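PDB 4BFC: 3-deoxy-d-manno-octulosonic-acid transferase from Acinetobacter baumannii, which probably transfers 3-deoxy-D-manno-octulosonic acid (Kdo) from CMP-Kdo to a lipid A precursor, the crystallised fragment being the C-terminal domain that binds CMP-Kdo. Local coordinates for residues A[49-54]-A[137-142]; A[71-76]-A[109-114]; A[174-179]-A[206-211]. All blocks are in the same frame, centred on the assembly; numbering follows the deposited sequence.

Contact 1. Residues A[49-54]-A[137-142]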
loop_
_atom_site.group_PDB
_atom_site.type_symbol
_atom_site.label_atom_id
_atom_site.label_comp_id
_atom_site.label_asym_id
_atom_site.label_seq_id
_atom_site.Cartn_x
_atom_site.Cartn_y
_atom_site.Cartn_z
ATOM N N SER A 49 -4.618 -9.137 -9.386
ATOM C CA SER A 49 -3.731 -8.344 -8.500
ATOM C C SER A 49 -2.428 -7.890 -9.170
ATOM O O SER A 49 -1.335 -7.990 -8.598
ATOM C CB SER A 49 -3.462 -9.088 -7.205
ATOM O OG SER A 49 -4.684 -9.304 -6.535
ATOM N N THR A 50 -2.554 -7.381 -10.379
ATOM C CA THR A 50 -1.413 -7.021 -11.197
ATOM C C THR A 50 -0.881 -5.647 -10.827
ATOM O O THR A 50 -1.600 -4.757 -10.331
ATOM C CB THR A 50 -1.746 -7.032 -12.708
ATOM O OG1 THR A 50 -2.931 -6.273 -12.942
ATOM C CG2 THR A 50 -1.969 -8.500 -13.181
ATOM N N HIS A 51 0.418 -5.495 -11.080
ATOM C CA HIS A 51 1.196 -4.243 -11.016
ATOM C C HIS A 51 1.876 -3.971 -12.332
ATOM O O HIS A 51 2.142 -4.939 -13.079
ATOM C CB HIS A 51 2.322 -4.376 -9.985
ATOM C CG HIS A 51 1.883 -4.635 -8.555
ATOM N ND1 HIS A 51 2.344 -3.894 -7.520
ATOM C CD2 HIS A 51 1.016 -5.580 -8.011
ATOM C CE1 HIS A 51 1.828 -4.411 -6.363
ATOM N NE2 HIS A 51 1.021 -5.411 -6.669
ATOM N N ALA A 52 2.259 -2.703 -12.597
ATOM C CA ALA A 52 3.063 -2.361 -13.788
ATOM C C ALA A 52 4.410 -3.081 -13.620
ATOM O O ALA A 52 4.977 -3.099 -12.521
ATOM C CB ALA A 52 3.290 -0.879 -13.882
ATOM N N PRO A 53 4.960 -3.662 -14.688
ATOM C CA PRO A 53 4.570 -3.660 -16.127
ATOM C C PRO A 53 3.892 -4.993 -16.504
ATOM O O PRO A 53 3.844 -5.379 -17.689
ATOM C CB PRO A 53 5.944 -3.565 -16.810
ATOM C CG PRO A 53 6.771 -4.441 -15.975
ATOM C CD PRO A 53 6.336 -4.186 -14.530
ATOM N N GLU A 54 3.326 -5.666 -15.527
ATOM C CA GLU A 54 2.747 -7.036 -15.734
ATOM C C GLU A 54 1.589 -7.027 -16.765
ATOM O O GLU A 54 1.500 -7.971 -17.555
ATOM C CB GLU A 54 2.266 -7.649 -14.447
ATOM C CG GLU A 54 3.358 -7.899 -13.424
ATOM C CD GLU A 54 2.827 -8.505 -12.129
ATOM O OE1 GLU A 54 1.747 -8.038 -11.618
ATOM O OE2 GLU A 54 3.424 -9.479 -11.632
ATOM N N SER A 137 4.334 -10.216 -8.967
ATOM C CA SER A 137 5.313 -11.317 -8.893
ATOM C C SER A 137 6.282 -11.352 -10.097
ATOM O O SER A 137 7.298 -12.063 -9.977
ATOM C CB SER A 137 4.629 -12.686 -8.693
ATOM O OG SER A 137 3.719 -13.016 -9.803
ATOM N N LEU A 138 5.924 -10.640 -11.182
ATOM C CA LEU A 138 6.854 -10.349 -12.318
ATOM C C LEU A 138 7.502 -8.973 -12.246
ATOM O O LEU A 138 8.577 -8.793 -12.812
ATOM C CB LEU A 138 6.184 -10.606 -13.680
ATOM C CG LEU A 138 5.892 -12.030 -14.111
ATOM C CD1 LEU A 138 4.960 -11.962 -15.311
ATOM C CD2 LEU A 138 7.222 -12.672 -14.460
ATOM N N ASN A 139 6.860 -7.976 -11.582
ATOM C CA ASN A 139 7.518 -6.722 -11.369
ATOM C C ASN A 139 8.718 -6.804 -10.445
ATOM O O ASN A 139 8.991 -7.850 -9.838
ATOM C CB ASN A 139 6.508 -5.646 -10.903
ATOM C CG ASN A 139 5.789 -6.037 -9.649
ATOM O OD1 ASN A 139 5.282 -7.173 -9.488
ATOM N ND2 ASN A 139 5.749 -5.110 -8.709
ATOM N N GLU A 140 9.478 -5.685 -10.417
ATOM C CA GLU A 140 10.651 -5.551 -9.524
ATOM C C GLU A 140 10.352 -4.416 -8.566
ATOM O O GLU A 140 9.897 -3.379 -8.983
ATOM C CB GLU A 140 11.894 -5.144 -10.296
ATOM C CG GLU A 140 12.356 -6.152 -11.308
ATOM C CD GLU A 140 13.174 -7.274 -10.697
ATOM O OE1 GLU A 140 13.491 -7.291 -9.478
ATOM O OE2 GLU A 140 13.508 -8.170 -11.476
ATOM N N PRO A 141 10.628 -4.626 -7.290
ATOM C CA PRO A 141 11.227 -5.847 -6.794
ATOM C C PRO A 141 10.198 -6.976 -6.632
ATOM O O PRO A 141 10.573 -8.114 -6.271
ATOM C CB PRO A 141 11.779 -5.453 -5.406
ATOM C CG PRO A 141 11.031 -4.238 -5.028
ATOM C CD PRO A 141 10.561 -3.547 -6.284
ATOM N N GLY A 142 8.906 -6.684 -6.895
ATOM C CA GLY A 142 7.851 -7.675 -6.676
ATOM C C GLY A 142 7.558 -8.010 -5.222
ATOM O O GLY A 142 7.703 -7.143 -4.280
#
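H51 and N139 meet where two loops come together at the C-terminal ends of the parallel strands in a Rossmann-like domain, the edge where such folds commonly place their ligand sites. H51 CB lies 3.9 Å from N139 CG; the imidazole and amide planes are 25° apart, but the side chains cross at a slant. H51 NE2 hydrogen-bonds to H145; separately, the ring meets H80 edge-to-face, and a bound sulfate lies about 3 Å from the side chain. Next along the chain, A52 O packs against N139 CB at 3.4 Å. P53, after a cis peptide bond, brings CD to 3.9 Å from the same N139 CB; N139 CG sits between its own backbone N and carbonyl carbon (chi1 58°), which turns the amide toward the H51 side chain. P53 is also the N-cap of helix 54-68, and E54 N, in the first turn, bonds back to H51 O.

E54 makes the polar link. Its chain, extended beyond CG, reaches across to the opposite loop, passing L138 CB at 3.9 Å from E54 CG. OE1 receives H51 N from its own segment and G136 N from outside. With four backbone N-H groups sharing its two oxygens, the carboxylate is fixed in rotation and ties both loops together. N139 N, although buried here, has no partner in the model. E54 OE2 takes two of the four: L138 N on its anti side at 2.8 Å (168° at the hydrogen) and S137 N on its syn side at 2.9 Å.

Contact 2. Residues A[71-76]-A[109-114]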
loop_
_atom_site.group_PDB
_atom_site.type_symbol
_atom_site.label_atom_id
_atom_site.label_comp_id
_atom_site.label_asym_id
_atom_site.label_seq_id
_atom_site.Cartn_x
_atom_site.Cartn_y
_atom_site.Cartn_z
ATOM N N LYS A 71 -12.148 -17.485 -28.956
ATOM C CA LYS A 71 -12.695 -18.187 -27.797
ATOM C C LYS A 71 -12.027 -17.615 -26.511
ATOM O O LYS A 71 -12.609 -17.669 -25.436
ATOM C CB LYS A 71 -12.422 -19.693 -27.807
ATOM C CG LYS A 71 -13.515 -20.586 -28.403
ATOM C CD LYS A 71 -13.081 -22.064 -28.375
ATOM C CE LYS A 71 -12.847 -22.639 -26.966
ATOM N NZ LYS A 71 -13.871 -23.651 -26.531
ATOM N N LEU A 72 -10.778 -17.211 -26.639
ATOM C CA LEU A 72 -10.012 -16.831 -25.402
ATOM C C LEU A 72 -10.545 -15.467 -24.959
ATOM O O LEU A 72 -10.888 -14.626 -25.791
ATOM C CB LEU A 72 -8.514 -16.656 -25.734
ATOM C CG LEU A 72 -7.688 -17.923 -25.877
ATOM C CD1 LEU A 72 -6.338 -17.550 -26.439
ATOM C CD2 LEU A 72 -7.482 -18.541 -24.494
ATOM N N VAL A 73 -10.493 -15.191 -23.663
ATOM C CA VAL A 73 -10.736 -13.803 -23.201
ATOM C C VAL A 73 -9.935 -13.720 -21.939
ATOM O O VAL A 73 -9.868 -14.703 -21.172
ATOM C CB VAL A 73 -12.209 -13.570 -22.877
ATOM C CG1 VAL A 73 -12.841 -14.635 -21.941
ATOM C CG2 VAL A 73 -12.412 -12.127 -22.403
ATOM N N CYS A 74 -9.308 -12.567 -21.780
ATOM C CA CYS A 74 -8.478 -12.317 -20.541
ATOM C C CYS A 74 -9.188 -11.338 -19.633
ATOM O O CYS A 74 -9.425 -10.219 -20.013
ATOM C CB CYS A 74 -7.150 -11.795 -20.936
ATOM S SG CYS A 74 -6.078 -11.476 -19.552
ATOM N N ILE A 75 -9.430 -11.775 -18.407
ATOM C CA ILE A 75 -9.912 -10.865 -17.339
ATOM C C ILE A 75 -8.684 -10.207 -16.683
ATOM O O ILE A 75 -7.741 -10.944 -16.286
ATOM C CB ILE A 75 -10.778 -11.626 -16.311
ATOM C CG1 ILE A 75 -12.038 -12.220 -16.989
ATOM C CG2 ILE A 75 -11.119 -10.648 -15.119
ATOM C CD1 ILE A 75 -12.989 -12.959 -16.051
ATOM N N VAL A 76 -8.679 -8.877 -16.514
ATOM C CA VAL A 76 -7.524 -8.149 -15.891
ATOM C C VAL A 76 -8.021 -7.447 -14.613
ATOM O O VAL A 76 -8.992 -6.708 -14.685
ATOM C CB VAL A 76 -6.929 -7.112 -16.883
ATOM C CG1 VAL A 76 -5.771 -6.417 -16.212
ATOM C CG2 VAL A 76 -6.416 -7.866 -18.130
ATOM N N ALA A 109 -19.260 -11.838 -27.060
ATOM C CA ALA A 109 -18.449 -12.585 -28.029
ATOM C C ALA A 109 -17.187 -11.805 -28.511
ATOM O O ALA A 109 -16.163 -12.436 -28.713
ATOM C CB ALA A 109 -19.296 -12.985 -29.267
ATOM N N SER A 110 -17.258 -10.487 -28.759
ATOM C CA SER A 110 -16.167 -9.705 -29.293
ATOM C C SER A 110 -15.066 -9.327 -28.306
ATOM O O SER A 110 -14.030 -8.802 -28.697
ATOM C CB SER A 110 -16.655 -8.363 -29.888
ATOM O OG SER A 110 -17.663 -7.787 -29.065
ATOM N N THR A 111 -15.378 -9.513 -27.044
ATOM C CA THR A 111 -14.471 -9.044 -26.002
ATOM C C THR A 111 -13.230 -9.878 -25.949
ATOM O O THR A 111 -13.310 -11.131 -25.879
ATOM C CB THR A 111 -15.120 -9.217 -24.651
ATOM O OG1 THR A 111 -16.336 -8.480 -24.626
ATOM C CG2 THR A 111 -14.131 -8.712 -23.539
ATOM N N GLN A 112 -12.118 -9.188 -25.942
ATOM C CA GLN A 112 -10.793 -9.839 -25.901
ATOM C C GLN A 112 -10.246 -9.685 -24.494
ATOM O O GLN A 112 -9.549 -10.575 -23.986
ATOM C CB GLN A 112 -9.867 -9.210 -26.901
ATOM C CG GLN A 112 -10.285 -9.520 -28.351
ATOM C CD GLN A 112 -9.297 -9.001 -29.398
ATOM O OE1 GLN A 112 -9.083 -7.770 -29.552
ATOM N NE2 GLN A 112 -8.652 -9.929 -30.110
ATOM N N VAL A 113 -10.489 -8.508 -23.901
ATOM C CA VAL A 113 -10.011 -8.275 -22.503
ATOM C C VAL A 113 -11.217 -7.724 -21.737
ATOM O O VAL A 113 -11.894 -6.811 -22.214
ATOM C CB VAL A 113 -8.866 -7.245 -22.450
ATOM C CG1 VAL A 113 -8.438 -6.923 -20.976
ATOM C CG2 VAL A 113 -7.659 -7.735 -23.260
ATOM N N TYR A 114 -11.482 -8.281 -20.573
ATOM C CA TYR A 114 -12.440 -7.703 -19.699
ATOM C C TYR A 114 -11.684 -7.055 -18.557
ATOM O O TYR A 114 -11.054 -7.765 -17.759
ATOM C CB TYR A 114 -13.345 -8.812 -19.183
ATOM C CG TYR A 114 -14.528 -8.266 -18.442
ATOM C CD1 TYR A 114 -15.519 -7.526 -19.101
ATOM C CD2 TYR A 114 -14.639 -8.447 -17.046
ATOM C CE1 TYR A 114 -16.633 -7.019 -18.391
ATOM C CE2 TYR A 114 -15.744 -7.990 -16.329
ATOM C CZ TYR A 114 -16.722 -7.221 -17.020
ATOM O OH TYR A 114 -17.805 -6.771 -16.285
#
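C74 and V113 form a parallel bridge, followed by a second between I75 and Y114, and together they join strands 72-78 and 113-115 as neighbours in the all-parallel sheet of a Rossmann-like domain. The hydrogen bonds follow the parallel pattern: C74 bonds to both neighbours of its bridge partner V113, and Y114 to both neighbours of I75. C74 N gives to Q112 O at 3.0 Å and 175°; C74 O takes Y114 N at 2.9 Å with a more bent 154°. V76 N then closes on Y114 O at 2.9 Å.

Weaker CA-H...O contacts fill the gaps: V113 CA lies 3.2 Å from C74 O, and I75 CA 3.3 Å from Y114 O.

Polar side chains and two backbone carbonyls find partners outside the pair. Y114 OH bonds to Q105 O, Q112 OE1 to I97 N, and R42 NH2 spans both segments by bonding T111 O and L72 O.

Apolar packing separates by face. C74 and V113 share one face, where C74 meets L59 and L62 of helix 54-68; I75 and Y114 share the other, where the Y114 ring is edge-to-face with W37. Before the bridges, V73 CG2 touches T111 CG2 at 4.0 Å. Beyond C74 on its own face, V76 meets V113: V113 CG1, opposite its backbone N (chi1 176°), lies 3.6 Å from V76 CG2.

Contact 3. Residues A[174-179]-A[206-211]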
loop_
_atom_site.group_PDB
_atom_site.type_symbol
_atom_site.label_atom_id
_atom_site.label_comp_id
_atom_site.label_asym_id
_atom_site.label_seq_id
_atom_site.Cartn_x
_atom_site.Cartn_y
_atom_site.Cartn_z
ATOM N N ILE A 174 4.890 -25.421 -4.312
ATOM C CA ILE A 174 5.882 -25.864 -5.284
ATOM C C ILE A 174 6.334 -27.278 -4.898
ATOM O O ILE A 174 6.497 -28.138 -5.785
ATOM C CB ILE A 174 7.116 -24.922 -5.331
ATOM C CG1 ILE A 174 6.755 -23.512 -5.860
ATOM C CG2 ILE A 174 8.264 -25.502 -6.171
ATOM C CD1 ILE A 174 7.942 -22.568 -5.692
ATOM N N ASP A 175 6.492 -27.534 -3.593
ATOM C CA ASP A 175 6.970 -28.854 -3.118
ATOM C C ASP A 175 6.009 -29.975 -3.453
ATOM O O ASP A 175 6.445 -31.113 -3.580
ATOM C CB ASP A 175 7.183 -28.895 -1.609
ATOM C CG ASP A 175 8.302 -28.001 -1.148
ATOM O OD1 ASP A 175 9.170 -27.613 -1.958
ATOM O OD2 ASP A 175 8.301 -27.688 0.061
ATOM N N GLU A 176 4.715 -29.682 -3.554
ATOM C CA GLU A 176 3.724 -30.702 -3.942
ATOM C C GLU A 176 3.254 -30.636 -5.422
ATOM O O GLU A 176 2.194 -31.221 -5.739
ATOM C CB GLU A 176 2.515 -30.619 -3.033
ATOM C CG GLU A 176 2.844 -30.792 -1.558
ATOM C CD GLU A 176 3.416 -32.145 -1.252
ATOM O OE1 GLU A 176 2.791 -33.152 -1.656
ATOM O OE2 GLU A 176 4.488 -32.195 -0.604
ATOM N N ASN A 177 4.006 -29.917 -6.267
ATOM C CA ASN A 177 3.685 -29.677 -7.702
ATOM C C ASN A 177 2.271 -29.139 -7.867
ATOM O O ASN A 177 1.465 -29.629 -8.643
ATOM C CB ASN A 177 3.929 -30.980 -8.525
ATOM C CG ASN A 177 5.390 -31.391 -8.492
ATOM O OD1 ASN A 177 6.274 -30.620 -8.882
ATOM N ND2 ASN A 177 5.660 -32.571 -7.978
ATOM N N ALA A 178 1.983 -28.093 -7.091
ATOM C CA ALA A 178 0.621 -27.669 -6.924
ATOM C C ALA A 178 0.395 -26.231 -7.441
ATOM O O ALA A 178 -0.755 -25.811 -7.510
ATOM C CB ALA A 178 0.216 -27.795 -5.472
ATOM N N VAL A 179 1.476 -25.592 -7.894
ATOM C CA VAL A 179 1.496 -24.204 -8.395
ATOM C C VAL A 179 2.575 -24.105 -9.479
ATOM O O VAL A 179 3.634 -24.786 -9.416
ATOM C CB VAL A 179 1.789 -23.189 -7.269
ATOM C CG1 VAL A 179 3.239 -23.260 -6.787
ATOM C CG2 VAL A 179 1.457 -21.756 -7.756
ATOM N N VAL A 206 -4.812 -29.379 -9.795
ATOM C CA VAL A 206 -5.892 -28.993 -8.874
ATOM C C VAL A 206 -5.970 -30.015 -7.728
ATOM O O VAL A 206 -6.166 -29.648 -6.568
ATOM C CB VAL A 206 -7.233 -28.783 -9.628
ATOM C CG1 VAL A 206 -8.426 -28.540 -8.706
ATOM C CG2 VAL A 206 -7.121 -27.596 -10.591
ATOM N N ALA A 207 -5.776 -31.296 -8.057
ATOM C CA ALA A 207 -5.673 -32.361 -7.043
ATOM C C ALA A 207 -4.534 -32.155 -6.021
ATOM O O ALA A 207 -4.763 -32.259 -4.817
ATOM C CB ALA A 207 -5.598 -33.744 -7.717
ATOM N N GLN A 208 -3.328 -31.837 -6.493
ATOM C CA GLN A 208 -2.198 -31.625 -5.627
ATOM C C GLN A 208 -2.415 -30.393 -4.760
ATOM O O GLN A 208 -1.987 -30.367 -3.595
ATOM C CB GLN A 208 -0.913 -31.428 -6.424
ATOM C CG GLN A 208 -0.348 -32.661 -7.097
ATOM C CD GLN A 208 -0.149 -33.781 -6.104
ATOM O OE1 GLN A 208 -0.842 -34.783 -6.166
ATOM N NE2 GLN A 208 0.764 -33.591 -5.140
ATOM N N ALA A 209 -3.031 -29.343 -5.338
ATOM C CA ALA A 209 -3.373 -28.137 -4.568
ATOM C C ALA A 209 -4.307 -28.444 -3.409
ATOM O O ALA A 209 -4.047 -28.042 -2.252
ATOM C CB ALA A 209 -4.031 -27.090 -5.490
ATOM N N HIS A 210 -5.390 -29.154 -3.718
ATOM C CA HIS A 210 -6.301 -29.652 -2.679
ATOM C C HIS A 210 -5.700 -30.501 -1.587
ATOM O O HIS A 210 -6.167 -30.439 -0.446
ATOM C CB HIS A 210 -7.581 -30.252 -3.270
ATOM C CG HIS A 210 -8.704 -29.254 -3.317
ATOM N ND1 HIS A 210 -9.758 -29.304 -2.474
ATOM C CD2 HIS A 210 -8.857 -28.084 -4.079
ATOM C CE1 HIS A 210 -10.573 -28.246 -2.714
ATOM N NE2 HIS A 210 -10.017 -27.500 -3.696
ATOM N N LYS A 211 -4.646 -31.254 -1.894
ATOM C CA LYS A 211 -3.869 -31.958 -0.865
ATOM C C LYS A 211 -3.194 -30.989 0.111
ATOM O O LYS A 211 -3.346 -31.105 1.333
ATOM C CB LYS A 211 -2.789 -32.851 -1.487
ATOM C CG LYS A 211 -3.181 -34.312 -1.710
ATOM C CD LYS A 211 -2.045 -35.057 -2.404
ATOM C CE LYS A 211 -2.549 -36.269 -3.180
ATOM N NZ LYS A 211 -1.492 -36.822 -4.075
#
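The Q208 amide holds E176 O in its plane: this oxygen, near the Schellman motif that ends helix 167-175, lies only 7° out of it and takes the hydrogen of Q208 NE2 at 2.8 Å, with 160° at the hydrogen. The amide's oxygen, OE1, is used within the same helix, accepting K211 NZ at 3.0 Å. The other flat group, the E176 carboxylate, is inclined to the amide by 32°, while the two side chains cross at about a right angle.

The motif packs against helix 199-214, the last helix of the domain. N177, with positive phi, is the C-prime residue: its N bonds to I174 O at 3.1 Å, and A178 N reaches back to F173 O. Near this helix end, E176 O receives its donor from the Q208 amide of the neighbouring helix. Q208 gets there by a chain bent about its CB-CG bond, which brings NE2 to E176 O; CB and CG of Q208 lie against the same oxygen, each at 3.2 Å.

Beyond the motif, A178 directs its methyl at the helix backbone. The small side chains let the chains come close, with CA atoms of A178 and A209 4.7 Å apart. M151 of helix 148-152 packs on A209 and on V179, adding to the apolar side of the contact, whereas N177 and K211 are on the exposed side. The A178 methyl itself rests between Q208 and A209, its CB 3.9 Å from Q208 CB and 3.6 Å from A209 N.

Contacts 1 and 2 reach the same parallel sheet through neighbouring strands, 43-50 and 72-78. Contact 2 is nested in the chain loop that contact 1 closes; their centres are 21 Å apart, and their nearest atoms about 4 Å, without touching. Contact 3 follows later in sequence. Its centre lies 24 Å from that of contact 1 and 28 Å from that of contact 2, with nearest atoms about 9 and 17 Å apart; contacts 2 and 3 sit on opposite sides of the chain's centre. The bound sulfate, probably from the crystallisation liquor, lies beside H51 in contact 1; such ions often mark pockets, and this one could mark part of the CMP-Kdo site.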